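Local structure of actin-related protein 8 (Homo sapiens, 4FO0) at residues I18-P22 / A554-A559; L27-R31 / A184-L189; H42-R46 / A175-W181; Y199-L203 / L570-Q574. The protein binds ATP with low basal ATPase activity, does not polymerize, and serves as a proposed core component of the INO80 chromatin-remodelling complex, contributing to nucleosome binding. All coordinates share one frame. Residue numbers count along the deposited sequence, not the author numbering.

Contact 1: residues I18-P22 / A554-A559; sequences IVIHP and AWKGGA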
# COMPACT_ATOMS: atom_id res chain seq x y z
N ILE A 18 -20.22 2.92 -8.23
CA ILE A 18 -19.31 2.65 -7.11
C ILE A 18 -17.89 2.40 -7.59
O ILE A 18 -17.65 1.55 -8.46
CB ILE A 18 -19.73 1.43 -6.30
CG1 ILE A 18 -21.13 1.62 -5.70
CG2 ILE A 18 -18.74 1.20 -5.18
CD1 ILE A 18 -21.21 2.76 -4.76
N VAL A 19 -16.94 3.16 -7.05
CA VAL A 19 -15.53 2.98 -7.41
C VAL A 19 -14.79 2.21 -6.33
O VAL A 19 -14.79 2.59 -5.16
CB VAL A 19 -14.85 4.33 -7.70
CG1 VAL A 19 -13.37 4.13 -7.98
CG2 VAL A 19 -15.53 5.00 -8.89
N ILE A 20 -14.17 1.10 -6.74
CA ILE A 20 -13.54 0.19 -5.79
C ILE A 20 -12.05 -0.01 -6.01
O ILE A 20 -11.61 -0.52 -7.05
CB ILE A 20 -14.22 -1.17 -5.80
CG1 ILE A 20 -15.73 -0.99 -5.67
CG2 ILE A 20 -13.66 -2.07 -4.69
CD1 ILE A 20 -16.52 -2.27 -5.81
N HIS A 21 -11.27 0.41 -5.02
CA HIS A 21 -9.82 0.25 -5.09
C HIS A 21 -9.33 -0.58 -3.92
O HIS A 21 -9.10 -0.06 -2.82
CB HIS A 21 -9.13 1.60 -5.06
CG HIS A 21 -7.67 1.52 -5.36
ND1 HIS A 21 -6.81 2.58 -5.15
CD2 HIS A 21 -6.92 0.51 -5.85
CE1 HIS A 21 -5.59 2.22 -5.51
NE2 HIS A 21 -5.63 0.97 -5.94
N PRO A 22 -9.17 -1.88 -4.14
CA PRO A 22 -8.68 -2.82 -3.13
C PRO A 22 -7.19 -2.60 -2.87
O PRO A 22 -6.48 -2.13 -3.75
CB PRO A 22 -8.89 -4.18 -3.78
CG PRO A 22 -9.67 -3.92 -5.07
CD PRO A 22 -9.36 -2.52 -5.45
N ALA A 554 -5.32 7.30 -7.18
CA ALA A 554 -5.81 6.29 -8.10
C ALA A 554 -7.32 6.15 -7.97
O ALA A 554 -8.06 6.11 -8.96
CB ALA A 554 -5.12 4.99 -7.87
N TRP A 555 -7.79 6.07 -6.73
CA TRP A 555 -9.22 5.99 -6.53
C TRP A 555 -9.90 7.20 -7.20
O TRP A 555 -10.87 7.06 -7.92
CB TRP A 555 -9.59 5.89 -5.04
CG TRP A 555 -11.06 5.77 -4.87
CD1 TRP A 555 -11.80 4.61 -4.82
CD2 TRP A 555 -12.00 6.85 -4.82
NE1 TRP A 555 -13.13 4.91 -4.72
CE2 TRP A 555 -13.29 6.27 -4.72
CE3 TRP A 555 -11.88 8.24 -4.85
CZ2 TRP A 555 -14.44 7.05 -4.64
CZ3 TRP A 555 -13.03 9.01 -4.78
CH2 TRP A 555 -14.29 8.41 -4.67
N LYS A 556 -9.37 8.40 -6.98
CA LYS A 556 -9.96 9.58 -7.59
C LYS A 556 -9.96 9.47 -9.11
O LYS A 556 -10.95 9.83 -9.77
CB LYS A 556 -9.27 10.86 -7.11
CG LYS A 556 -9.81 11.29 -5.77
CD LYS A 556 -9.12 12.52 -5.16
CE LYS A 556 -9.94 13.00 -3.95
NZ LYS A 556 -9.42 14.20 -3.26
N GLY A 557 -8.88 8.95 -9.66
CA GLY A 557 -8.82 8.67 -11.08
C GLY A 557 -9.92 7.73 -11.55
O GLY A 557 -10.40 7.84 -12.67
N GLY A 558 -10.29 6.78 -10.70
CA GLY A 558 -11.35 5.84 -11.04
C GLY A 558 -12.67 6.55 -11.21
O GLY A 558 -13.41 6.32 -12.17
N ALA A 559 -12.98 7.44 -10.26
CA ALA A 559 -14.18 8.26 -10.35
C ALA A 559 -14.16 9.09 -11.64
O ALA A 559 -15.12 9.12 -12.40
CB ALA A 559 -14.29 9.15 -9.14
O HOH W 1 -6.25 5.14 -4.41
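Strand 18-21 and helix 554-559 run nearly antiparallel, at 151°, with their axes 8.1 Å apart at closest approach; Val19 lies opposite Ala559 and His21 opposite Trp555. This is a helix lying on the central sheet of an actin fold, beside the ATP site. Strand alternation divides the side chains: Val19 and His21 point toward the helix, while Ile18 and Ile20 point away, Ile20 packing on Trp181 of helix 170-187. The branched Val19 fills the space between the indole and the helix backbone. Its CG1 sits over the five-membered ring of Trp555, 3.7 Å from the centroid, in a CH-pi contact, and its CG2 approaches Ala559 N at 3.8 Å. A beta-carbon on Gly558 would clash with Val19 CG1, so the glycine lets the two backbones draw close. His21, whose NE2 is hydrogen-bonded to Glu235, shares a water with the backbone N of Trp555. Tryptophan adds a polar link to its bulk: Trp555 NE1 donates to Val19 O at 2.9 Å.

Contact 2: residues L27-R31 / A184-L189; sequences LRIGR and AIQKYL. With ATP (adenosine-5'-triphosphate), chain C.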
# COMPACT_ATOMS: atom_id res chain seq x y z
N LEU A 27 -8.87 -1.06 1.84
CA LEU A 27 -9.85 -0.92 0.78
C LEU A 27 -10.29 0.55 0.67
O LEU A 27 -10.59 1.22 1.66
CB LEU A 27 -11.06 -1.81 1.06
CG LEU A 27 -12.29 -1.51 0.19
CD1 LEU A 27 -12.01 -1.77 -1.30
CD2 LEU A 27 -13.48 -2.32 0.66
N ARG A 28 -10.29 1.08 -0.54
CA ARG A 28 -10.82 2.42 -0.73
C ARG A 28 -12.03 2.32 -1.63
O ARG A 28 -11.96 1.81 -2.75
CB ARG A 28 -9.73 3.39 -1.25
CG ARG A 28 -8.94 3.96 -0.08
CD ARG A 28 -7.60 4.55 -0.45
NE ARG A 28 -6.54 3.55 -0.46
CZ ARG A 28 -5.58 3.43 0.46
NH1 ARG A 28 -5.51 4.26 1.50
NH2 ARG A 28 -4.67 2.48 0.32
N ILE A 29 -13.17 2.75 -1.10
CA ILE A 29 -14.43 2.52 -1.79
C ILE A 29 -15.40 3.69 -1.61
O ILE A 29 -15.43 4.31 -0.54
CB ILE A 29 -15.06 1.19 -1.32
CG1 ILE A 29 -16.33 0.88 -2.09
CG2 ILE A 29 -15.35 1.22 0.19
CD1 ILE A 29 -16.81 -0.54 -1.89
N GLY A 30 -16.15 4.02 -2.65
CA GLY A 30 -17.10 5.13 -2.58
C GLY A 30 -17.85 5.36 -3.87
O GLY A 30 -17.55 4.73 -4.89
N ARG A 31 -18.84 6.25 -3.84
CA ARG A 31 -19.52 6.68 -5.07
C ARG A 31 -18.58 7.58 -5.86
O ARG A 31 -17.77 8.33 -5.28
CB ARG A 31 -20.77 7.49 -4.75
CG ARG A 31 -21.82 6.77 -3.97
CD ARG A 31 -22.86 7.74 -3.48
NE ARG A 31 -23.70 7.16 -2.43
CZ ARG A 31 -24.89 6.60 -2.64
NH1 ARG A 31 -25.40 6.53 -3.87
NH2 ARG A 31 -25.58 6.11 -1.62
N ALA A 184 -19.03 -2.84 3.58
CA ALA A 184 -18.62 -1.44 3.45
C ALA A 184 -19.67 -0.62 2.72
O ALA A 184 -19.95 0.52 3.07
CB ALA A 184 -17.31 -1.35 2.74
N ILE A 185 -20.25 -1.23 1.70
CA ILE A 185 -21.33 -0.60 0.97
C ILE A 185 -22.58 -0.32 1.82
O ILE A 185 -23.14 0.76 1.74
CB ILE A 185 -21.68 -1.40 -0.29
CG1 ILE A 185 -20.52 -1.29 -1.28
CG2 ILE A 185 -22.94 -0.88 -0.93
CD1 ILE A 185 -20.42 -2.46 -2.18
N GLN A 186 -23.02 -1.28 2.65
CA GLN A 186 -24.20 -1.04 3.48
C GLN A 186 -23.90 -0.04 4.59
O GLN A 186 -24.73 0.81 4.91
CB GLN A 186 -24.71 -2.30 4.18
CG GLN A 186 -24.49 -3.63 3.51
CD GLN A 186 -24.72 -4.78 4.50
OE1 GLN A 186 -24.37 -5.94 4.23
NE2 GLN A 186 -25.31 -4.46 5.65
N LYS A 187 -22.72 -0.16 5.18
CA LYS A 187 -22.38 0.58 6.39
C LYS A 187 -21.85 1.99 6.16
O LYS A 187 -22.17 2.91 6.91
CB LYS A 187 -21.39 -0.21 7.24
CG LYS A 187 -20.99 0.49 8.52
CD LYS A 187 -21.48 -0.28 9.74
CE LYS A 187 -20.66 0.05 10.98
NZ LYS A 187 -19.21 -0.12 10.69
N TYR A 188 -21.02 2.18 5.14
CA TYR A 188 -20.38 3.48 4.95
C TYR A 188 -21.00 4.26 3.81
O TYR A 188 -21.12 5.48 3.87
CB TYR A 188 -18.87 3.32 4.80
CG TYR A 188 -18.26 2.65 6.01
CD1 TYR A 188 -18.20 1.27 6.10
CD2 TYR A 188 -17.79 3.40 7.08
CE1 TYR A 188 -17.67 0.65 7.21
CE2 TYR A 188 -17.25 2.79 8.19
CZ TYR A 188 -17.20 1.41 8.25
OH TYR A 188 -16.67 0.79 9.36
N LEU A 189 -21.41 3.56 2.77
CA LEU A 189 -22.05 4.22 1.65
C LEU A 189 -23.53 4.24 1.94
O LEU A 189 -24.31 4.90 1.26
CB LEU A 189 -21.76 3.47 0.35
CG LEU A 189 -20.30 3.11 0.06
CD1 LEU A 189 -20.12 2.87 -1.44
CD2 LEU A 189 -19.31 4.16 0.55
PG ATP C . -0.64 -2.34 -1.45
O1G ATP C . -0.74 -1.22 -2.44
O2G ATP C . -1.60 -3.49 -1.67
O3G ATP C . 0.77 -2.80 -1.11
PB ATP C . -2.27 -0.55 0.15
O1B ATP C . -3.05 -1.03 1.35
O2B ATP C . -2.94 -0.06 -1.12
O3B ATP C . -1.15 -1.68 -0.08
PA ATP C . -1.57 2.13 0.85
O1A ATP C . -2.78 2.25 1.74
O2A ATP C . -1.48 2.86 -0.47
O3A ATP C . -1.25 0.57 0.67
O5' ATP C . -0.30 2.55 1.72
C5' ATP C . -0.17 1.96 3.01
C4' ATP C . 1.21 2.28 3.53
O4' ATP C . 1.33 3.69 3.58
C3' ATP C . 1.43 1.77 4.95
O3' ATP C . 2.67 1.07 5.02
C2' ATP C . 1.49 3.03 5.78
O2' ATP C . 2.36 2.91 6.90
C1' ATP C . 2.04 4.00 4.77
N9 ATP C . 1.86 5.39 5.22
C8 ATP C . 0.69 6.02 5.40
N7 ATP C . 0.90 7.29 5.83
C5 ATP C . 2.22 7.47 5.93
C6 ATP C . 3.10 8.58 6.34
N6 ATP C . 2.56 9.76 6.73
N1 ATP C . 4.44 8.35 6.31
C2 ATP C . 4.97 7.17 5.93
N3 ATP C . 4.22 6.12 5.55
C4 ATP C . 2.86 6.21 5.53
O HOH W 2 -22.54 7.34 -0.28
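Leu189, just past the end of the helix, is the main bump here. It lies against the part of strand 27-31 where Gly30 has no side chain, its CD1 3.9 Å from Gly30 CA and its CD2 4.0 Å from Ile29 O. Further back, at Ala184, the helix offers just a methyl group, and this shallow spot receives larger residues of the strand: Ala184 CB lies 4.1 Å from Ile29 CG2 and 4.5 Å from Leu27 CD2. The far end of Ile29 reaches on to Ile185, CD1 to CG1 at 3.8 Å. The helix thereby covers one face of the actin-fold sheet, meeting its first beta-hairpin. Arg31 bends its end to the loop that follows the helix, where NH2 makes a weak 3.4 Å hydrogen bond to Leu189 O, while NH1 is held by Tyr199. Arg28 instead serves the nucleotide, its NH2 donating to O1A of ATP at a very short 2.4 Å. Apolar residues thus bind strand to helix, and a basic one meets the phosphate charge.

Contact 3: residues H42-R46 / A175-W181; sequences HVIAR and ADIEVIW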
# COMPACT_ATOMS: atom_id res chain seq x y z
N HIS A 42 -8.61 -3.70 5.12
CA HIS A 42 -9.14 -4.73 4.26
C HIS A 42 -8.91 -6.10 4.89
O HIS A 42 -8.04 -6.88 4.46
CB HIS A 42 -8.45 -4.62 2.92
CG HIS A 42 -9.11 -5.40 1.84
ND1 HIS A 42 -8.59 -6.57 1.34
CD2 HIS A 42 -10.28 -5.19 1.20
CE1 HIS A 42 -9.40 -7.04 0.42
NE2 HIS A 42 -10.43 -6.22 0.31
N VAL A 43 -9.69 -6.38 5.93
CA VAL A 43 -9.46 -7.52 6.81
C VAL A 43 -10.78 -8.01 7.39
O VAL A 43 -11.74 -7.25 7.50
CB VAL A 43 -8.52 -7.13 7.97
CG1 VAL A 43 -9.17 -6.01 8.79
CG2 VAL A 43 -8.18 -8.36 8.85
N ILE A 44 -10.82 -9.29 7.77
CA ILE A 44 -12.04 -9.87 8.31
C ILE A 44 -11.71 -10.88 9.40
O ILE A 44 -10.77 -11.67 9.29
CB ILE A 44 -12.90 -10.54 7.20
CG1 ILE A 44 -14.12 -11.21 7.83
CG2 ILE A 44 -12.12 -11.59 6.46
CD1 ILE A 44 -15.13 -11.70 6.83
N ALA A 45 -12.48 -10.83 10.48
CA ALA A 45 -12.38 -11.83 11.54
C ALA A 45 -13.55 -12.79 11.44
O ALA A 45 -14.71 -12.38 11.36
CB ALA A 45 -12.35 -11.17 12.91
N ARG A 46 -13.24 -14.08 11.43
CA ARG A 46 -14.27 -15.09 11.32
C ARG A 46 -14.25 -15.93 12.57
O ARG A 46 -13.18 -16.35 13.02
CB ARG A 46 -14.02 -15.96 10.09
CG ARG A 46 -14.45 -15.30 8.80
CD ARG A 46 -14.62 -16.34 7.72
NE ARG A 46 -15.13 -15.78 6.47
CZ ARG A 46 -16.40 -15.46 6.24
NH1 ARG A 46 -17.31 -15.62 7.20
NH2 ARG A 46 -16.75 -14.98 5.06
N ALA A 175 -15.08 -15.25 -0.85
CA ALA A 175 -16.21 -15.07 0.04
C ALA A 175 -15.91 -13.97 1.05
O ALA A 175 -16.79 -13.18 1.42
CB ALA A 175 -16.54 -16.36 0.74
N ASP A 176 -14.65 -13.92 1.48
CA ASP A 176 -14.18 -12.89 2.40
C ASP A 176 -14.20 -11.51 1.74
O ASP A 176 -14.62 -10.53 2.36
CB ASP A 176 -12.79 -13.22 2.93
CG ASP A 176 -12.79 -14.44 3.87
OD1 ASP A 176 -13.89 -14.90 4.24
OD2 ASP A 176 -11.69 -14.94 4.24
N ILE A 177 -13.76 -11.43 0.49
CA ILE A 177 -13.84 -10.19 -0.26
C ILE A 177 -15.27 -9.71 -0.31
O ILE A 177 -15.56 -8.56 -0.00
CB ILE A 177 -13.35 -10.34 -1.70
CG1 ILE A 177 -11.88 -10.74 -1.70
CG2 ILE A 177 -13.53 -9.02 -2.48
CD1 ILE A 177 -11.07 -9.84 -0.87
N GLU A 178 -16.17 -10.61 -0.69
CA GLU A 178 -17.57 -10.24 -0.84
C GLU A 178 -18.15 -9.74 0.47
O GLU A 178 -18.82 -8.71 0.51
CB GLU A 178 -18.40 -11.39 -1.37
CG GLU A 178 -19.88 -11.08 -1.32
CD GLU A 178 -20.72 -12.01 -2.18
OE1 GLU A 178 -20.17 -13.04 -2.64
OE2 GLU A 178 -21.92 -11.71 -2.38
N VAL A 179 -17.89 -10.46 1.55
CA VAL A 179 -18.36 -10.01 2.84
C VAL A 179 -17.77 -8.64 3.20
O VAL A 179 -18.50 -7.74 3.64
CB VAL A 179 -18.06 -11.04 3.94
CG1 VAL A 179 -18.39 -10.47 5.31
CG2 VAL A 179 -18.85 -12.30 3.68
N ILE A 180 -16.46 -8.47 3.02
CA ILE A 180 -15.84 -7.19 3.33
C ILE A 180 -16.40 -6.06 2.46
O ILE A 180 -16.77 -5.00 2.98
CB ILE A 180 -14.31 -7.26 3.21
CG1 ILE A 180 -13.73 -8.25 4.22
CG2 ILE A 180 -13.69 -5.88 3.44
CD1 ILE A 180 -12.23 -8.49 4.02
N TRP A 181 -16.48 -6.27 1.16
CA TRP A 181 -16.97 -5.24 0.26
C TRP A 181 -18.45 -4.94 0.48
O TRP A 181 -18.85 -3.79 0.45
CB TRP A 181 -16.72 -5.59 -1.21
CG TRP A 181 -15.27 -5.59 -1.53
CD1 TRP A 181 -14.24 -5.45 -0.64
CD2 TRP A 181 -14.67 -5.77 -2.82
NE1 TRP A 181 -13.04 -5.53 -1.29
CE2 TRP A 181 -13.27 -5.73 -2.63
CE3 TRP A 181 -15.17 -5.97 -4.10
CZ2 TRP A 181 -12.37 -5.86 -3.69
CZ3 TRP A 181 -14.28 -6.10 -5.15
CH2 TRP A 181 -12.89 -6.05 -4.94
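Asp176, at the start of this part of the helix, meets the longest side chain of segment 42-46: its OD1 accepts from Arg46 NE at 2.7 Å and from Arg46 NH2 at 3.0 Å, a salt bridge. Ile177 points its CA-to-CB bond away, yet the end of the side chain comes back, placing CD1 3.5 Å from CE1 at the edge of the His42 ring. Val179 offers CG1 to Ile44 CD1 at 3.8 Å. The helix here crosses strand 44-46 at 114°, with 9.8 Å between axes, as one of the helices covering the central sheet of the actin fold. Ile180 follows, its CA 6.8 Å from that of Ile44, the nearest pair; its CD1 lies 3.8 Å from Ile44 CB and 3.7 Å from Val43 C, so that its long, apolar side chain fills the space between helix and strand. At Trp181 the indole, which also touches Pro22 of the phosphate-binding hairpin, donates from NE1 to His42 NE2 at 3.1 Å, the two rings meeting rim to rim.

Contact 4: residues Y199-L203 / L570-Q574; sequences YRCIL and LWIYQ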
# COMPACT_ATOMS: atom_id res chain seq x y z
N TYR A 199 -26.92 0.10 -9.56
CA TYR A 199 -25.56 0.63 -9.59
C TYR A 199 -24.65 -0.07 -10.58
O TYR A 199 -24.87 -1.22 -10.96
CB TYR A 199 -24.92 0.55 -8.21
CG TYR A 199 -25.49 1.53 -7.23
CD1 TYR A 199 -24.83 2.72 -6.95
CD2 TYR A 199 -26.70 1.28 -6.60
CE1 TYR A 199 -25.36 3.63 -6.05
CE2 TYR A 199 -27.23 2.17 -5.71
CZ TYR A 199 -26.57 3.35 -5.43
OH TYR A 199 -27.13 4.25 -4.52
N ARG A 200 -23.62 0.65 -10.98
CA ARG A 200 -22.52 0.11 -11.74
C ARG A 200 -21.25 0.27 -10.93
O ARG A 200 -21.19 1.05 -9.97
CB ARG A 200 -22.38 0.81 -13.08
CG ARG A 200 -23.35 0.29 -14.12
CD ARG A 200 -23.27 1.13 -15.37
NE ARG A 200 -23.55 2.52 -15.07
CZ ARG A 200 -23.49 3.50 -15.97
NH1 ARG A 200 -23.17 3.22 -17.22
NH2 ARG A 200 -23.74 4.75 -15.60
N CYS A 201 -20.22 -0.44 -11.35
CA CYS A 201 -18.98 -0.52 -10.60
C CYS A 201 -17.73 -0.24 -11.44
O CYS A 201 -17.55 -0.77 -12.53
CB CYS A 201 -18.86 -1.90 -9.98
SG CYS A 201 -17.28 -2.19 -9.18
N ILE A 202 -16.84 0.58 -10.91
CA ILE A 202 -15.51 0.68 -11.47
C ILE A 202 -14.53 -0.04 -10.54
O ILE A 202 -14.33 0.38 -9.40
CB ILE A 202 -15.08 2.12 -11.61
CG1 ILE A 202 -16.11 2.89 -12.46
CG2 ILE A 202 -13.66 2.17 -12.15
CD1 ILE A 202 -15.57 3.44 -13.75
N LEU A 203 -13.93 -1.11 -11.04
CA LEU A 203 -12.96 -1.89 -10.29
C LEU A 203 -11.52 -1.61 -10.73
O LEU A 203 -11.14 -1.88 -11.88
CB LEU A 203 -13.24 -3.39 -10.44
CG LEU A 203 -12.26 -4.34 -9.72
CD1 LEU A 203 -12.21 -4.06 -8.22
CD2 LEU A 203 -12.62 -5.79 -9.96
N LEU A 570 -17.08 0.84 -22.43
CA LEU A 570 -16.31 -0.12 -21.64
C LEU A 570 -17.17 -1.03 -20.79
O LEU A 570 -16.79 -2.16 -20.51
CB LEU A 570 -15.28 0.60 -20.77
CG LEU A 570 -14.22 1.44 -21.50
CD1 LEU A 570 -13.26 2.11 -20.52
CD2 LEU A 570 -13.46 0.60 -22.50
N TRP A 571 -18.35 -0.55 -20.39
CA TRP A 571 -19.21 -1.30 -19.46
C TRP A 571 -19.49 -2.73 -19.91
O TRP A 571 -19.85 -2.98 -21.05
CB TRP A 571 -20.53 -0.57 -19.20
CG TRP A 571 -20.32 0.77 -18.61
CD1 TRP A 571 -20.42 1.97 -19.24
CD2 TRP A 571 -19.93 1.06 -17.26
NE1 TRP A 571 -20.14 3.00 -18.37
CE2 TRP A 571 -19.84 2.46 -17.14
CE3 TRP A 571 -19.66 0.27 -16.14
CZ2 TRP A 571 -19.48 3.09 -15.95
CZ3 TRP A 571 -19.32 0.90 -14.96
CH2 TRP A 571 -19.22 2.29 -14.87
N ILE A 572 -19.31 -3.66 -18.99
CA ILE A 572 -19.72 -5.03 -19.21
C ILE A 572 -20.90 -5.27 -18.31
O ILE A 572 -20.82 -5.04 -17.11
CB ILE A 572 -18.62 -6.02 -18.87
CG1 ILE A 572 -17.41 -5.80 -19.79
CG2 ILE A 572 -19.14 -7.44 -18.99
CD1 ILE A 572 -16.22 -6.68 -19.44
N TYR A 573 -22.01 -5.74 -18.89
CA TYR A 573 -23.25 -5.89 -18.15
C TYR A 573 -23.52 -7.33 -17.76
O TYR A 573 -22.98 -8.26 -18.36
CB TYR A 573 -24.43 -5.30 -18.94
CG TYR A 573 -24.31 -3.79 -19.09
CD1 TYR A 573 -24.75 -2.94 -18.07
CD2 TYR A 573 -23.71 -3.22 -20.22
CE1 TYR A 573 -24.62 -1.55 -18.19
CE2 TYR A 573 -23.58 -1.84 -20.34
CZ TYR A 573 -24.04 -1.01 -19.32
OH TYR A 573 -23.92 0.36 -19.42
N GLN A 574 -24.35 -7.49 -16.74
CA GLN A 574 -24.65 -8.80 -16.18
C GLN A 574 -24.93 -9.89 -17.20
O GLN A 574 -24.34 -10.97 -17.13
CB GLN A 574 -25.84 -8.71 -15.25
CG GLN A 574 -25.55 -8.14 -13.90
CD GLN A 574 -26.55 -8.65 -12.87
OE1 GLN A 574 -26.96 -9.81 -12.92
NE2 GLN A 574 -26.95 -7.77 -11.96
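Arg200 lays its guanidinium flat on the indole of Trp571, the centres 4.3 Å apart and the planes inclined by 30°. In the actin-fold sheet the two belong to strands 200-205 and 572-573, which are not direct neighbours: strand 229-234 runs between them, parallel to the first and antiparallel to the second. The nearest CA atoms, those of Arg200 and Trp571, are accordingly 8.5 Å apart, and the contact is made by side chains reaching across the intervening strand. Arginine suits this position because its whole length can be used. Its CD lies 3.8 Å from the centroid of the six-membered ring of Trp571, a CH-pi contact, while CZ, 4.3 Å from the same centroid, supplies the cation-pi attraction of a flat charged group over an aromatic face. The tryptophan is broad enough to reach further along the strand, where its CH2 touches Ile202 CG1 at 4.0 Å; the indole also packs on Val231 of the strand between. Tyr573, at the N-cap position of the following helix, brings its OH to 3.7 Å from Arg200 NH1. At the rim of the indole, Trp571 CZ3 lies 3.4 Å from the backbone oxygen Cys201 O.

All four contacts reach one mixed sheet; contacts 1 to 3 lie near the ATP site, contact 4 away from it. Strand 17-21 (contact 1) has strand 26-31 (contact 2) on one side and strand 200-205 (contact 4) on the other, while strand 38-47 (contact 3) follows strand 26-31. Contacts 2 and 3, with centres about 13 Å apart, share helix 170-187; contacts 1 and 2 are closest, at about 11 Å, and contacts 3 and 4 farthest, at about 21 Å. Along the chain, contact 3 is nested in contact 2, both lie inside the loop closed by contact 1, and contact 4 crosses contact 1. C-terminal segments 554-559 and 570-574 thus return to complete a domain begun at the N-terminus.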